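Local coordinates for protein AcrH (PDB 3WXX) that binds the type III secretion translocator AopB as its chaperone, probably keeping it soluble and ready for secretion and translocon assembly, at residues G12-M17 and V54-E59; Q75-I80 and L105-L110. The protein carries 1 engineered substitution. One frame throughout, in Å; residues are numbered along the deposited sequence.

Interaction 1 (G12-M17 and V54-E59)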
ATOM      1  N   GLY A  12      -3.042  15.465  -0.178  1.00 42.37           N
ATOM      2  CA  GLY A  12      -3.833  14.268   0.021  1.00 41.11           C
ATOM      3  C   GLY A  12      -4.825  14.033  -1.085  1.00 41.66           C
ATOM      4  O   GLY A  12      -5.683  13.162  -0.975  1.00 37.13           O
ATOM      5  N   GLY A  13      -4.687  14.764  -2.183  1.00 39.48           N
ATOM      6  CA  GLY A  13      -5.420  14.396  -3.361  1.00 44.76           C
ATOM      7  C   GLY A  13      -4.959  13.054  -3.938  1.00 48.20           C
ATOM      8  O   GLY A  13      -3.803  12.594  -3.719  1.00 57.53           O
ATOM      9  N   THR A  14      -5.879  12.458  -4.689  1.00 47.17           N
ATOM     10  CA  THR A  14      -5.724  11.154  -5.278  1.00 47.11           C
ATOM     11  C   THR A  14      -5.933  11.198  -6.764  1.00 46.20           C
ATOM     12  O   THR A  14      -6.499  12.132  -7.281  1.00 57.62           O
ATOM     13  CB  THR A  14      -6.760  10.208  -4.723  1.00 41.62           C
ATOM     14  OG1 THR A  14      -7.993  10.457  -5.379  1.00 41.83           O
ATOM     15  CG2 THR A  14      -6.933  10.443  -3.240  1.00 45.00           C
ATOM     16  N   LEU A  15      -5.513  10.139  -7.427  1.00 50.22           N
ATOM     17  CA  LEU A  15      -5.727   9.967  -8.860  1.00 55.37           C
ATOM     18  C   LEU A  15      -7.215   9.933  -9.244  1.00 56.91           C
ATOM     19  O   LEU A  15      -7.585  10.376 -10.314  1.00 60.09           O
ATOM     20  CB  LEU A  15      -5.066   8.671  -9.330  1.00 51.24           C
ATOM     21  CG  LEU A  15      -5.051   8.348 -10.811  1.00 48.47           C
ATOM     22  CD1 LEU A  15      -4.192   9.314 -11.572  1.00 48.60           C
ATOM     23  CD2 LEU A  15      -4.511   6.944 -11.002  1.00 53.02           C
ATOM     24  N   ALA A  16      -8.062   9.424  -8.372  1.00 58.56           N
ATOM     25  CA  ALA A  16      -9.481   9.402  -8.659  1.00 58.46           C
ATOM     26  C   ALA A  16      -9.944  10.835  -8.852  1.00 60.83           C
ATOM     27  O   ALA A  16     -10.546  11.183  -9.857  1.00 64.71           O
ATOM     28  CB  ALA A  16     -10.254   8.746  -7.513  1.00 54.80           C
HETATM   29  N   MSE A  17      -9.667  11.651  -7.856  1.00 56.86           N
HETATM   30  CA  MSE A  17     -10.042  13.050  -7.885  1.00 61.77           C
HETATM   31  C   MSE A  17      -9.551  13.727  -9.143  1.00 65.13           C
HETATM   32  O   MSE A  17     -10.251  14.536  -9.752  1.00 55.65           O
HETATM   33  CB  MSE A  17      -9.442  13.718  -6.649  1.00 58.07           C
HETATM   34  CG  MSE A  17     -10.294  13.414  -5.435  1.00 55.31           C
HETATM   35 SE   MSE A  17      -9.302  14.091  -3.886  1.00 64.23          SE
HETATM   36  CE  MSE A  17     -10.319  13.068  -2.540  1.00 57.28           C
ATOM     37  N   VAL A  54      -4.373   2.279  -6.515  1.00 47.76           N
ATOM     38  CA  VAL A  54      -3.745   3.397  -7.236  1.00 49.85           C
ATOM     39  C   VAL A  54      -4.728   4.578  -7.381  1.00 46.15           C
ATOM     40  O   VAL A  54      -4.324   5.713  -7.295  1.00 44.48           O
ATOM     41  CB  VAL A  54      -3.220   2.911  -8.602  1.00 53.33           C
ATOM     42  CG1 VAL A  54      -2.956   4.074  -9.527  1.00 61.55           C
ATOM     43  CG2 VAL A  54      -1.962   2.078  -8.423  1.00 55.42           C
ATOM     44  N   LEU A  55      -6.006   4.287  -7.604  1.00 47.51           N
ATOM     45  CA  LEU A  55      -7.039   5.326  -7.759  1.00 46.59           C
ATOM     46  C   LEU A  55      -7.307   6.082  -6.480  1.00 44.56           C
ATOM     47  O   LEU A  55      -7.492   7.289  -6.513  1.00 46.29           O
ATOM     48  CB  LEU A  55      -8.346   4.720  -8.294  1.00 48.45           C
ATOM     49  CG  LEU A  55      -8.243   4.325  -9.770  1.00 47.94           C
ATOM     50  CD1 LEU A  55      -9.327   3.359 -10.181  1.00 46.51           C
ATOM     51  CD2 LEU A  55      -8.265   5.561 -10.647  1.00 48.08           C
ATOM     52  N   ASP A  56      -7.309   5.383  -5.355  1.00 42.34           N
ATOM     53  CA  ASP A  56      -7.402   6.046  -4.066  1.00 44.67           C
ATOM     54  C   ASP A  56      -6.436   5.346  -3.094  1.00 43.06           C
ATOM     55  O   ASP A  56      -6.733   4.284  -2.580  1.00 48.56           O
ATOM     56  CB  ASP A  56      -8.839   6.031  -3.555  1.00 49.14           C
ATOM     57  CG  ASP A  56      -9.034   6.782  -2.211  1.00 53.69           C
ATOM     58  OD1 ASP A  56      -8.082   7.004  -1.435  1.00 55.10           O
ATOM     59  OD2 ASP A  56     -10.199   7.102  -1.904  1.00 63.82           O
ATOM     60  N   HIS A  57      -5.304   5.975  -2.816  1.00 38.01           N
ATOM     61  CA  HIS A  57      -4.253   5.305  -2.110  1.00 43.18           C
ATOM     62  C   HIS A  57      -4.341   5.565  -0.621  1.00 39.40           C
ATOM     63  O   HIS A  57      -3.359   5.365   0.115  1.00 33.69           O
ATOM     64  CB  HIS A  57      -2.875   5.670  -2.699  1.00 43.74           C
ATOM     65  CG  HIS A  57      -2.491   7.121  -2.557  1.00 47.44           C
ATOM     66  ND1 HIS A  57      -2.825   8.081  -3.484  1.00 46.43           N
ATOM     67  CD2 HIS A  57      -1.751   7.759  -1.622  1.00 51.33           C
ATOM     68  CE1 HIS A  57      -2.314   9.246  -3.132  1.00 45.01           C
ATOM     69  NE2 HIS A  57      -1.642   9.076  -2.013  1.00 50.93           N
ATOM     70  N   TYR A  58      -5.518   6.020  -0.201  1.00 41.97           N
ATOM     71  CA  TYR A  58      -5.850   6.180   1.233  1.00 47.37           C
ATOM     72  C   TYR A  58      -6.956   5.237   1.741  1.00 48.65           C
ATOM     73  O   TYR A  58      -7.124   5.158   2.930  1.00 48.44           O
ATOM     74  CB  TYR A  58      -6.176   7.639   1.584  1.00 41.05           C
ATOM     75  CG  TYR A  58      -5.068   8.636   1.240  1.00 42.32           C
ATOM     76  CD1 TYR A  58      -3.978   8.865   2.100  1.00 43.72           C
ATOM     77  CD2 TYR A  58      -5.126   9.370   0.061  1.00 39.90           C
ATOM     78  CE1 TYR A  58      -2.965   9.787   1.759  1.00 45.49           C
ATOM     79  CE2 TYR A  58      -4.154  10.286  -0.284  1.00 42.29           C
ATOM     80  CZ  TYR A  58      -3.064  10.503   0.553  1.00 46.53           C
ATOM     81  OH  TYR A  58      -2.128  11.424   0.114  1.00 46.95           O
ATOM     82  N   GLU A  59      -7.636   4.484   0.865  1.00 54.09           N
ATOM     83  CA  GLU A  59      -8.661   3.490   1.292  1.00 52.00           C
ATOM     84  C   GLU A  59      -8.079   2.191   1.820  1.00 48.80           C
ATOM     85  O   GLU A  59      -7.659   1.339   1.028  1.00 46.76           O
ATOM     86  CB  GLU A  59      -9.543   3.044   0.125  1.00 56.30           C
ATOM     87  CG  GLU A  59     -10.757   3.873  -0.145  1.00 61.50           C
ATOM     88  CD  GLU A  59     -11.696   3.946   1.012  1.00 55.42           C
ATOM     89  OE1 GLU A  59     -12.495   3.027   1.163  1.00 55.57           O
ATOM     90  OE2 GLU A  59     -11.649   4.943   1.748  1.00 69.87           O
TER
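Ala16 N and Leu55 O join the start of helix 15-18 to the end of helix 42-55 through a backbone hydrogen bond of 2.9 Å. The donor lies in the carbonyl plane, on a lone pair. The two backbones come closest at Ala16 and Leu55, CA to CA 4.8 Å, and Gly12 ends helix 3-11 in a Schellman motif.

Thr14 is the N-cap of helix 15-18. With OG1 between the backbone N and the carbonyl carbon (chi1 79°), the hydroxyl accepts from Met17 N at 3.2 Å in an almost straight bond, and OG1 also donates weakly to Leu55 O at 3.4 Å. CG2 of Thr14 lies in the plane of the Tyr58 ring, at its edge, 3.9 Å from Tyr58 CD2. Farther along, Leu15 and Val54 lie side by side, with Leu15 CD2 3.6 Å from Val54 CG1, while CD2 of Leu55 meets the same Leu15 methyl.

Asp56 OD1 accepts from Tyr58 N at 3.0 Å, forming an Asx turn just after the helix. His57 CD2 lies over one face of the Tyr58 ring, offset toward the rim. Asn97 of the AopB chain donates a hydrogen bond to Gly12 O, and Lys100 of that chain one to Tyr58 O. Magnesium has been seen bound at Leu9, Gly13 and Tyr58, although this chain carries none.

Leu55 O receives a short but bent amide bond and a weak hydroxyl one, so a helix C-terminus meets donors from the start of another; the complementary partial charges of the two helix ends would probably favour this pairing.

Interaction 2 (Q75-I80 and L105-L110)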
ATOM      1  N   GLN A  75       1.151 -15.644  -2.127  1.00 49.26           N
ATOM      2  CA  GLN A  75       2.116 -14.561  -2.079  1.00 51.83           C
ATOM      3  C   GLN A  75       2.145 -13.856  -0.709  1.00 51.00           C
ATOM      4  O   GLN A  75       1.758 -12.693  -0.576  1.00 52.12           O
ATOM      5  CB  GLN A  75       1.781 -13.577  -3.212  1.00 56.56           C
ATOM      6  CG  GLN A  75       2.208 -14.085  -4.571  1.00 60.81           C
ATOM      7  CD  GLN A  75       3.731 -14.245  -4.680  1.00 74.95           C
ATOM      8  OE1 GLN A  75       4.506 -13.565  -3.988  1.00 86.59           O
ATOM      9  NE2 GLN A  75       4.168 -15.111  -5.580  1.00 84.64           N
ATOM     10  N   PHE A  76       2.622 -14.553   0.308  1.00 51.42           N
ATOM     11  CA  PHE A  76       2.491 -14.087   1.706  1.00 56.90           C
ATOM     12  C   PHE A  76       3.254 -12.825   2.050  1.00 55.77           C
ATOM     13  O   PHE A  76       2.795 -11.998   2.838  1.00 60.86           O
ATOM     14  CB  PHE A  76       2.908 -15.200   2.685  1.00 62.85           C
ATOM     15  CG  PHE A  76       2.124 -16.477   2.498  1.00 67.59           C
ATOM     16  CD1 PHE A  76       0.767 -16.516   2.771  1.00 59.50           C
ATOM     17  CD2 PHE A  76       2.743 -17.625   2.037  1.00 68.59           C
ATOM     18  CE1 PHE A  76       0.045 -17.667   2.576  1.00 62.76           C
ATOM     19  CE2 PHE A  76       2.023 -18.785   1.845  1.00 66.25           C
ATOM     20  CZ  PHE A  76       0.676 -18.804   2.113  1.00 69.07           C
ATOM     21  N   ARG A  77       4.434 -12.693   1.483  1.00 57.43           N
ATOM     22  CA  ARG A  77       5.309 -11.574   1.780  1.00 55.12           C
ATOM     23  C   ARG A  77       4.689 -10.281   1.252  1.00 50.24           C
ATOM     24  O   ARG A  77       4.692  -9.247   1.918  1.00 48.28           O
ATOM     25  CB  ARG A  77       6.670 -11.822   1.118  1.00 55.42           C
ATOM     26  CG  ARG A  77       7.846 -11.022   1.577  1.00 58.91           C
ATOM     27  CD  ARG A  77       8.074 -11.065   3.081  1.00 70.16           C
ATOM     28  NE  ARG A  77       9.025 -12.108   3.431  1.00 68.89           N
ATOM     29  CZ  ARG A  77       9.415 -12.366   4.678  1.00 70.26           C
ATOM     30  NH1 ARG A  77       8.910 -11.665   5.699  1.00 72.15           N
ATOM     31  NH2 ARG A  77      10.297 -13.339   4.904  1.00 69.21           N
ATOM     32  N   LEU A  78       4.207 -10.348   0.013  1.00 50.46           N
ATOM     33  CA  LEU A  78       3.596  -9.207  -0.653  1.00 49.20           C
ATOM     34  C   LEU A  78       2.273  -8.833  -0.009  1.00 46.67           C
ATOM     35  O   LEU A  78       1.886  -7.683  -0.008  1.00 43.26           O
ATOM     36  CB  LEU A  78       3.359  -9.516  -2.129  1.00 49.93           C
ATOM     37  CG  LEU A  78       4.572  -9.768  -3.050  1.00 54.84           C
ATOM     38  CD1 LEU A  78       4.196  -9.645  -4.526  1.00 52.20           C
ATOM     39  CD2 LEU A  78       5.744  -8.846  -2.739  1.00 49.14           C
ATOM     40  N   ALA A  79       1.582  -9.825   0.541  1.00 46.20           N
ATOM     41  CA  ALA A  79       0.350  -9.589   1.273  1.00 43.61           C
ATOM     42  C   ALA A  79       0.596  -8.811   2.558  1.00 40.68           C
ATOM     43  O   ALA A  79      -0.147  -7.874   2.881  1.00 44.73           O
ATOM     44  CB  ALA A  79      -0.313 -10.911   1.573  1.00 45.57           C
ATOM     45  N   ILE A  80       1.653  -9.179   3.293  1.00 41.71           N
ATOM     46  CA  ILE A  80       2.048  -8.432   4.511  1.00 36.69           C
ATOM     47  C   ILE A  80       2.310  -6.983   4.217  1.00 37.51           C
ATOM     48  O   ILE A  80       1.919  -6.111   4.977  1.00 41.55           O
ATOM     49  CB  ILE A  80       3.280  -9.018   5.161  1.00 35.98           C
ATOM     50  CG1 ILE A  80       2.978 -10.414   5.708  1.00 39.97           C
ATOM     51  CG2 ILE A  80       3.723  -8.164   6.309  1.00 34.19           C
ATOM     52  CD1 ILE A  80       4.143 -11.370   5.708  1.00 41.19           C
ATOM     53  N   LEU A 105       3.203 -16.411   9.919  1.00 56.27           N
ATOM     54  CA  LEU A 105       3.305 -17.778  10.437  1.00 51.15           C
ATOM     55  C   LEU A 105       3.619 -18.761   9.340  1.00 49.99           C
ATOM     56  O   LEU A 105       4.375 -19.684   9.554  1.00 51.77           O
ATOM     57  CB  LEU A 105       1.992 -18.202  11.141  1.00 51.26           C
ATOM     58  CG  LEU A 105       1.925 -19.651  11.676  1.00 45.11           C
ATOM     59  CD1 LEU A 105       3.033 -19.916  12.687  1.00 43.60           C
ATOM     60  CD2 LEU A 105       0.573 -19.885  12.289  1.00 38.42           C
ATOM     61  N   GLN A 106       2.991 -18.591   8.183  1.00 56.54           N
ATOM     62  CA  GLN A 106       3.269 -19.435   7.045  1.00 61.30           C
ATOM     63  C   GLN A 106       4.718 -19.309   6.601  1.00 63.45           C
ATOM     64  O   GLN A 106       5.244 -20.231   6.005  1.00 71.03           O
ATOM     65  CB  GLN A 106       2.343 -19.096   5.878  1.00 65.56           C
ATOM     66  CG  GLN A 106       0.924 -19.558   6.129  1.00 70.35           C
ATOM     67  CD  GLN A 106       0.797 -21.064   6.168  1.00 75.79           C
ATOM     68  OE1 GLN A 106       0.312 -21.591   7.156  1.00 77.55           O
ATOM     69  NE2 GLN A 106       1.258 -21.768   5.125  1.00 81.22           N
ATOM     70  N   LEU A 107       5.359 -18.171   6.858  1.00 62.31           N
ATOM     71  CA  LEU A 107       6.770 -17.996   6.467  1.00 61.80           C
ATOM     72  C   LEU A 107       7.739 -18.335   7.597  1.00 59.61           C
ATOM     73  O   LEU A 107       8.949 -18.217   7.429  1.00 69.81           O
ATOM     74  CB  LEU A 107       7.029 -16.553   6.033  1.00 55.51           C
ATOM     75  CG  LEU A 107       6.340 -16.056   4.788  1.00 54.17           C
ATOM     76  CD1 LEU A 107       6.504 -14.561   4.695  1.00 54.01           C
ATOM     77  CD2 LEU A 107       6.901 -16.729   3.550  1.00 55.57           C
ATOM     78  N   GLY A 108       7.217 -18.716   8.751  1.00 50.84           N
ATOM     79  CA  GLY A 108       8.055 -19.080   9.857  1.00 50.47           C
ATOM     80  C   GLY A 108       8.478 -17.897  10.694  1.00 50.95           C
ATOM     81  O   GLY A 108       9.238 -18.061  11.636  1.00 52.86           O
ATOM     82  N   GLU A 109       7.983 -16.703  10.385  1.00 54.37           N
ATOM     83  CA  GLU A 109       8.356 -15.546  11.180  1.00 56.34           C
ATOM     84  C   GLU A 109       7.481 -15.410  12.419  1.00 49.01           C
ATOM     85  O   GLU A 109       6.527 -14.643  12.460  1.00 47.20           O
ATOM     86  CB  GLU A 109       8.422 -14.283  10.325  1.00 60.59           C
ATOM     87  CG  GLU A 109       9.829 -14.038   9.840  1.00 71.46           C
ATOM     88  CD  GLU A 109       9.875 -13.331   8.509  1.00 80.03           C
ATOM     89  OE1 GLU A 109       9.499 -12.126   8.456  1.00 77.73           O
ATOM     90  OE2 GLU A 109      10.290 -13.993   7.532  1.00 74.44           O
ATOM     91  N   LEU A 110       7.876 -16.141  13.452  1.00 50.96           N
ATOM     92  CA  LEU A 110       7.046 -16.296  14.639  1.00 50.40           C
ATOM     93  C   LEU A 110       7.007 -15.045  15.466  1.00 47.94           C
ATOM     94  O   LEU A 110       5.966 -14.701  15.988  1.00 62.30           O
ATOM     95  CB  LEU A 110       7.479 -17.499  15.472  1.00 49.21           C
ATOM     96  CG  LEU A 110       7.594 -18.814  14.656  1.00 57.19           C
ATOM     97  CD1 LEU A 110       7.812 -19.991  15.594  1.00 59.80           C
ATOM     98  CD2 LEU A 110       6.414 -19.097  13.724  1.00 53.24           C
TER
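Phe76 and Gln106 meet in a CH-pi contact where helices 76-89 and 95-106 pack together, within the all-helical tetratricopeptide-repeat fold of class II secretion chaperones. Gln106 CB sits over the centre of the Phe76 ring, 4.0 Å from the centroid and 6° off the normal, and its CG also lies against the ring, near CE1 and CZ.

Next to this pair, Leu107 touches three residues of helix 76-89. Its CG faces Phe76 CB, and its CD1 approaches Ile80 CD1 tip to tip, at 4.1 Å. The same CD1 rests over the centre of one face of the Arg77 guanidinium, 3.6 Å from CZ. Cys103 and Leu104 of helix 95-106 extend the apolar packing around Ile80.

Arg77 bends at chi2 and chi3, and its side chain crosses that of Glu109 at about a right angle. Their flat ends are nevertheless nearly coplanar (29° between planes), forming an end-on bidentate salt bridge that fixes the rotation of both groups while Leu107 supports the guanidinium from one face. NH2 of Arg77 meets the syn lone pair of Glu109 OE2 at 2.7 Å, and Arg77 NH1 donates to Glu109 OE1 at 2.9 Å, almost straight.

Overall arrangement
From the N terminus, the chain runs through helix 3-11 into residues 12-17, passes along helices 23-38 and 42-55, and returns at residues 54-59, where interaction 1 closes a loop of 36 residues. Helix 60-72 then leads to residues 75-80. Helix 76-89 and most of helix 95-106 follow before interaction 2 closes a second loop of 24 residues at 105-110. The loops follow in series, neither nesting nor crossing. The centres of interaction 1 and interaction 2 are about 27 Å apart, on opposite sides of the chain's centre. Interaction 1 ties the N-terminal region to the end of helix 42-55, and interaction 2 joins two consecutive helices farther along.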